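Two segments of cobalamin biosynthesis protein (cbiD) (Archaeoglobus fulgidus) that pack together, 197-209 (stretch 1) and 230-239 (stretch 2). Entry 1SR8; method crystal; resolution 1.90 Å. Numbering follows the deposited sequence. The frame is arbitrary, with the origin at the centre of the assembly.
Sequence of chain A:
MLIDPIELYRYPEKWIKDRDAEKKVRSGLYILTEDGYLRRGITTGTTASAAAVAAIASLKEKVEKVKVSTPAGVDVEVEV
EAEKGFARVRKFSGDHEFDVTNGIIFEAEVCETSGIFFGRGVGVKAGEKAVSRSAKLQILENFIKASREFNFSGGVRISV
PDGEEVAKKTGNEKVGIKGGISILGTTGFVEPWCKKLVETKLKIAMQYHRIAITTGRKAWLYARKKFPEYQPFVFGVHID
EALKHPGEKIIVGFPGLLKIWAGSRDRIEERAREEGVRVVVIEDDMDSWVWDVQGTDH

Stretch 1, residues 197-209: LVETKLKIAMQYH
Stretch 2 (230-239) YQPFVFGVHI

The two stretches form a largely apolar helix-on-strand contact, in which aromatic rings from the strand side receive aliphatic groups from the helix and one buried lysine supplies the single hydrogen bond across the interface. The helix that includes 197-204 and begins earlier in the chain and the strand 231-234 run antiparallel, at 178°, with their axes 9.9 Å apart at closest approach. In the register, the CA atoms of Val-198 and Phe-235 lie 7.1 Å apart, those of Ala-205 and Phe-233 7.6 Å, and those of Tyr-208 and Gln-231 6.7 Å. Residues 205-207 keep helical phi/psi values, and Tyr-208 then turns extended (-122/140). Together the stretches bury 527 Å².

Val-198, Lys-201, Ala-205 and Tyr-208 recur every three or four residues and point their CA-to-CB bonds toward the second stretch. Lys-201 does two jobs. The Lys-201 chain (t, t, m, t) lays its CD over a face of the Phe-235 ring (chi1 -85°), 4.2 Å from the centroid, and carries its NZ on to donate a hydrogen bond to Val-234 O at 2.8 Å. A long side chain suits this place because its methylenes pack against the aromatic ring while its ammonium group reaches a backbone carbonyl; NZ is also hydrogen-bonded elsewhere in the structure. The edge of the Phe-235 ring meets helix backbone, with Phe-235 CZ 3.8 Å from Leu-202 N and Phe-235 CE1 3.9 Å from Val-198 O.

Phe-233, in extended conformation (-132/149, chi1 m), points toward the first stretch, beside Ala-205. The CB of Ala-205 sits over one face of the Phe-233 ring, 3.9 Å from the centroid, and the small side chain lets the ring come close to the backbone: Phe-233 CZ is 3.6 Å from Ala-205 CA. Ile-204 (m, t) adds CG2 at 4.0 Å from Phe-233 CE1.

At one end, Tyr-208 (m, chi2 -87°) places CD2 3.8 Å from Phe-233 CZ, the two ring planes meeting obliquely at 59°. Gln-231 (t, p) covers a face of the Tyr-208 ring, its CG 3.4 Å from the ring centroid and almost exactly on the normal. Its aliphatic portion thus packs on the aromatic surface in a partly exposed position where a polar amide is tolerated.

At the other end, a type II' turn runs from Phe-235 to His-238, with His-238 N bonded to Phe-235 O at 2.8 Å; His-238 ends the turn, its CA-to-CB bond pointing toward the first stretch (chi1 m). Gly-236 suits the turn's positive phi (55/-124). Val-198 (t) sets CG2 over the His-238 ring face, 3.8 Å from its centroid.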

# COMPACT_ATOMS: atom_id res chain seq x y z
N LEU A 197 14.25 -4.19 -5.70
CA LEU A 197 13.44 -2.98 -5.85
C LEU A 197 14.27 -1.73 -5.57
O LEU A 197 14.20 -0.77 -6.32
CB LEU A 197 12.23 -2.99 -4.90
CG LEU A 197 11.33 -1.75 -4.95
CD1 LEU A 197 10.71 -1.63 -6.35
CD2 LEU A 197 10.24 -1.85 -3.90
N VAL A 198 15.05 -1.75 -4.48
CA VAL A 198 15.87 -0.59 -4.14
C VAL A 198 16.84 -0.23 -5.27
O VAL A 198 17.03 0.95 -5.56
CB VAL A 198 16.67 -0.81 -2.83
CG1 VAL A 198 17.59 0.37 -2.57
CG2 VAL A 198 15.73 -0.98 -1.66
N GLU A 199 17.43 -1.25 -5.91
CA GLU A 199 18.37 -1.02 -7.01
C GLU A 199 17.66 -0.57 -8.27
O GLU A 199 18.16 0.29 -9.00
CB GLU A 199 19.14 -2.30 -7.34
CG GLU A 199 19.77 -2.97 -6.14
CD GLU A 199 20.59 -4.18 -6.54
OE1 GLU A 199 20.14 -4.93 -7.45
OE2 GLU A 199 21.66 -4.39 -5.93
N THR A 200 16.51 -1.18 -8.52
CA THR A 200 15.69 -0.84 -9.69
C THR A 200 15.20 0.61 -9.61
O THR A 200 15.30 1.36 -10.58
CB THR A 200 14.45 -1.77 -9.78
OG1 THR A 200 14.87 -3.13 -9.83
CG2 THR A 200 13.64 -1.45 -11.03
N LYS A 201 14.67 1.00 -8.45
CA LYS A 201 14.16 2.35 -8.30
C LYS A 201 15.26 3.40 -8.39
O LYS A 201 15.00 4.52 -8.82
CB LYS A 201 13.38 2.49 -6.99
CG LYS A 201 12.48 3.72 -6.98
CD LYS A 201 11.57 3.79 -5.76
CE LYS A 201 10.49 2.72 -5.78
NZ LYS A 201 9.56 2.89 -4.62
N LEU A 202 16.48 3.05 -7.99
CA LEU A 202 17.59 3.99 -8.07
C LEU A 202 17.90 4.23 -9.55
O LEU A 202 18.11 5.37 -9.96
CB LEU A 202 18.84 3.43 -7.37
CG LEU A 202 20.15 4.19 -7.61
CD1 LEU A 202 20.00 5.66 -7.24
CD2 LEU A 202 21.25 3.54 -6.79
N LYS A 203 17.90 3.16 -10.34
CA LYS A 203 18.15 3.26 -11.77
C LYS A 203 17.06 4.06 -12.45
O LYS A 203 17.33 4.82 -13.37
CB LYS A 203 18.23 1.86 -12.39
CG LYS A 203 19.38 1.02 -11.88
CD LYS A 203 19.41 -0.32 -12.59
CE LYS A 203 20.57 -1.18 -12.12
NZ LYS A 203 20.57 -2.50 -12.81
N ILE A 204 15.82 3.87 -12.00
CA ILE A 204 14.70 4.61 -12.56
C ILE A 204 14.88 6.09 -12.26
O ILE A 204 14.58 6.95 -13.09
CB ILE A 204 13.36 4.15 -11.96
CG1 ILE A 204 13.09 2.69 -12.36
CG2 ILE A 204 12.23 5.06 -12.43
CD1 ILE A 204 11.80 2.10 -11.80
N ALA A 205 15.39 6.38 -11.06
CA ALA A 205 15.62 7.75 -10.61
C ALA A 205 16.81 8.39 -11.30
O ALA A 205 17.05 9.59 -11.15
CB ALA A 205 15.81 7.77 -9.11
N MET A 206 17.56 7.60 -12.06
CA MET A 206 18.73 8.11 -12.77
C MET A 206 18.29 8.85 -14.03
O MET A 206 19.10 9.52 -14.67
CB MET A 206 19.67 6.97 -13.15
CG MET A 206 20.20 6.19 -11.97
SD MET A 206 21.72 6.82 -11.28
CE MET A 206 22.51 5.33 -11.02
N GLN A 207 17.03 8.72 -14.40
CA GLN A 207 16.52 9.40 -15.59
C GLN A 207 16.20 10.85 -15.27
O GLN A 207 15.87 11.63 -16.15
CB GLN A 207 15.24 8.74 -16.08
CG GLN A 207 15.38 7.31 -16.50
CD GLN A 207 14.04 6.62 -16.58
OE1 GLN A 207 13.43 6.30 -15.56
NE2 GLN A 207 13.55 6.39 -17.80
N TYR A 208 16.31 11.21 -13.99
CA TYR A 208 15.99 12.57 -13.55
C TYR A 208 17.18 13.19 -12.85
O TYR A 208 17.88 12.53 -12.09
CB TYR A 208 14.80 12.52 -12.58
CG TYR A 208 13.57 11.89 -13.17
CD1 TYR A 208 12.67 12.65 -13.90
CD2 TYR A 208 13.32 10.52 -13.02
CE1 TYR A 208 11.53 12.08 -14.48
CE2 TYR A 208 12.18 9.93 -13.59
CZ TYR A 208 11.29 10.72 -14.32
OH TYR A 208 10.15 10.18 -14.89
N HIS A 209 17.41 14.47 -13.12
CA HIS A 209 18.54 15.14 -12.50
C HIS A 209 18.22 15.48 -11.04
O HIS A 209 19.03 15.24 -10.15
CB HIS A 209 18.90 16.42 -13.26
CG HIS A 209 20.05 17.17 -12.66
ND1 HIS A 209 21.30 16.62 -12.53
CD2 HIS A 209 20.11 18.39 -12.08
CE1 HIS A 209 22.09 17.47 -11.90
NE2 HIS A 209 21.39 18.55 -11.61
N TYR A 230 11.38 18.41 -8.47
CA TYR A 230 12.17 17.24 -8.07
C TYR A 230 11.29 16.04 -8.35
O TYR A 230 10.12 16.05 -7.98
CB TYR A 230 12.45 17.28 -6.57
CG TYR A 230 13.58 18.18 -6.18
CD1 TYR A 230 14.89 17.71 -6.16
CD2 TYR A 230 13.34 19.51 -5.82
CE1 TYR A 230 15.93 18.53 -5.79
CE2 TYR A 230 14.38 20.34 -5.46
CZ TYR A 230 15.68 19.84 -5.45
OH TYR A 230 16.73 20.66 -5.08
N GLN A 231 11.83 15.01 -9.00
CA GLN A 231 11.02 13.83 -9.26
C GLN A 231 10.87 13.07 -7.93
O GLN A 231 11.86 12.58 -7.36
CB GLN A 231 11.66 12.93 -10.32
CG GLN A 231 10.72 11.88 -10.89
CD GLN A 231 9.49 12.49 -11.54
OE1 GLN A 231 9.55 13.60 -12.07
NE2 GLN A 231 8.37 11.77 -11.50
N PRO A 232 9.63 12.97 -7.42
CA PRO A 232 9.37 12.28 -6.16
C PRO A 232 9.42 10.75 -6.22
O PRO A 232 8.76 10.12 -7.06
CB PRO A 232 8.00 12.82 -5.75
CG PRO A 232 7.31 12.98 -7.06
CD PRO A 232 8.39 13.54 -7.98
N PHE A 233 10.22 10.18 -5.32
CA PHE A 233 10.42 8.74 -5.21
C PHE A 233 10.27 8.31 -3.76
O PHE A 233 10.57 9.08 -2.85
CB PHE A 233 11.82 8.36 -5.69
CG PHE A 233 11.98 8.43 -7.18
CD1 PHE A 233 11.49 7.41 -7.99
CD2 PHE A 233 12.58 9.54 -7.78
CE1 PHE A 233 11.58 7.50 -9.37
CE2 PHE A 233 12.67 9.63 -9.17
CZ PHE A 233 12.17 8.62 -9.96
N VAL A 234 9.81 7.08 -3.55
CA VAL A 234 9.68 6.56 -2.21
C VAL A 234 10.76 5.52 -2.03
O VAL A 234 10.80 4.52 -2.74
CB VAL A 234 8.32 5.88 -1.98
CG1 VAL A 234 8.30 5.25 -0.60
CG2 VAL A 234 7.20 6.89 -2.11
N PHE A 235 11.67 5.77 -1.09
CA PHE A 235 12.75 4.84 -0.83
C PHE A 235 12.67 4.30 0.59
O PHE A 235 13.54 3.54 1.02
CB PHE A 235 14.10 5.53 -1.07
CG PHE A 235 14.55 5.49 -2.50
CD1 PHE A 235 15.34 4.45 -2.97
CD2 PHE A 235 14.12 6.47 -3.40
CE1 PHE A 235 15.70 4.38 -4.32
CE2 PHE A 235 14.47 6.40 -4.75
CZ PHE A 235 15.26 5.35 -5.20
N GLY A 236 11.62 4.69 1.32
CA GLY A 236 11.47 4.23 2.69
C GLY A 236 12.70 4.52 3.54
O GLY A 236 13.13 5.67 3.65
N VAL A 237 13.28 3.49 4.14
CA VAL A 237 14.45 3.69 4.97
C VAL A 237 15.74 3.46 4.19
O VAL A 237 16.84 3.61 4.72
CB VAL A 237 14.43 2.75 6.19
CG1 VAL A 237 13.13 2.97 6.98
CG2 VAL A 237 14.56 1.30 5.73
N HIS A 238 15.58 3.11 2.91
CA HIS A 238 16.72 2.84 2.03
C HIS A 238 17.22 4.12 1.37
O HIS A 238 17.40 4.18 0.16
CB HIS A 238 16.28 1.84 0.95
CG HIS A 238 15.50 0.68 1.49
ND1 HIS A 238 16.09 -0.35 2.20
CD2 HIS A 238 14.18 0.40 1.47
CE1 HIS A 238 15.16 -1.20 2.59
NE2 HIS A 238 13.99 -0.77 2.16
N ILE A 239 17.45 5.14 2.20
CA ILE A 239 17.92 6.45 1.76
C ILE A 239 19.37 6.45 1.28
O ILE A 239 19.70 7.12 0.30
CB ILE A 239 17.77 7.49 2.90
CG1 ILE A 239 16.29 7.79 3.13
CG2 ILE A 239 18.52 8.77 2.55
CD1 ILE A 239 16.02 8.73 4.29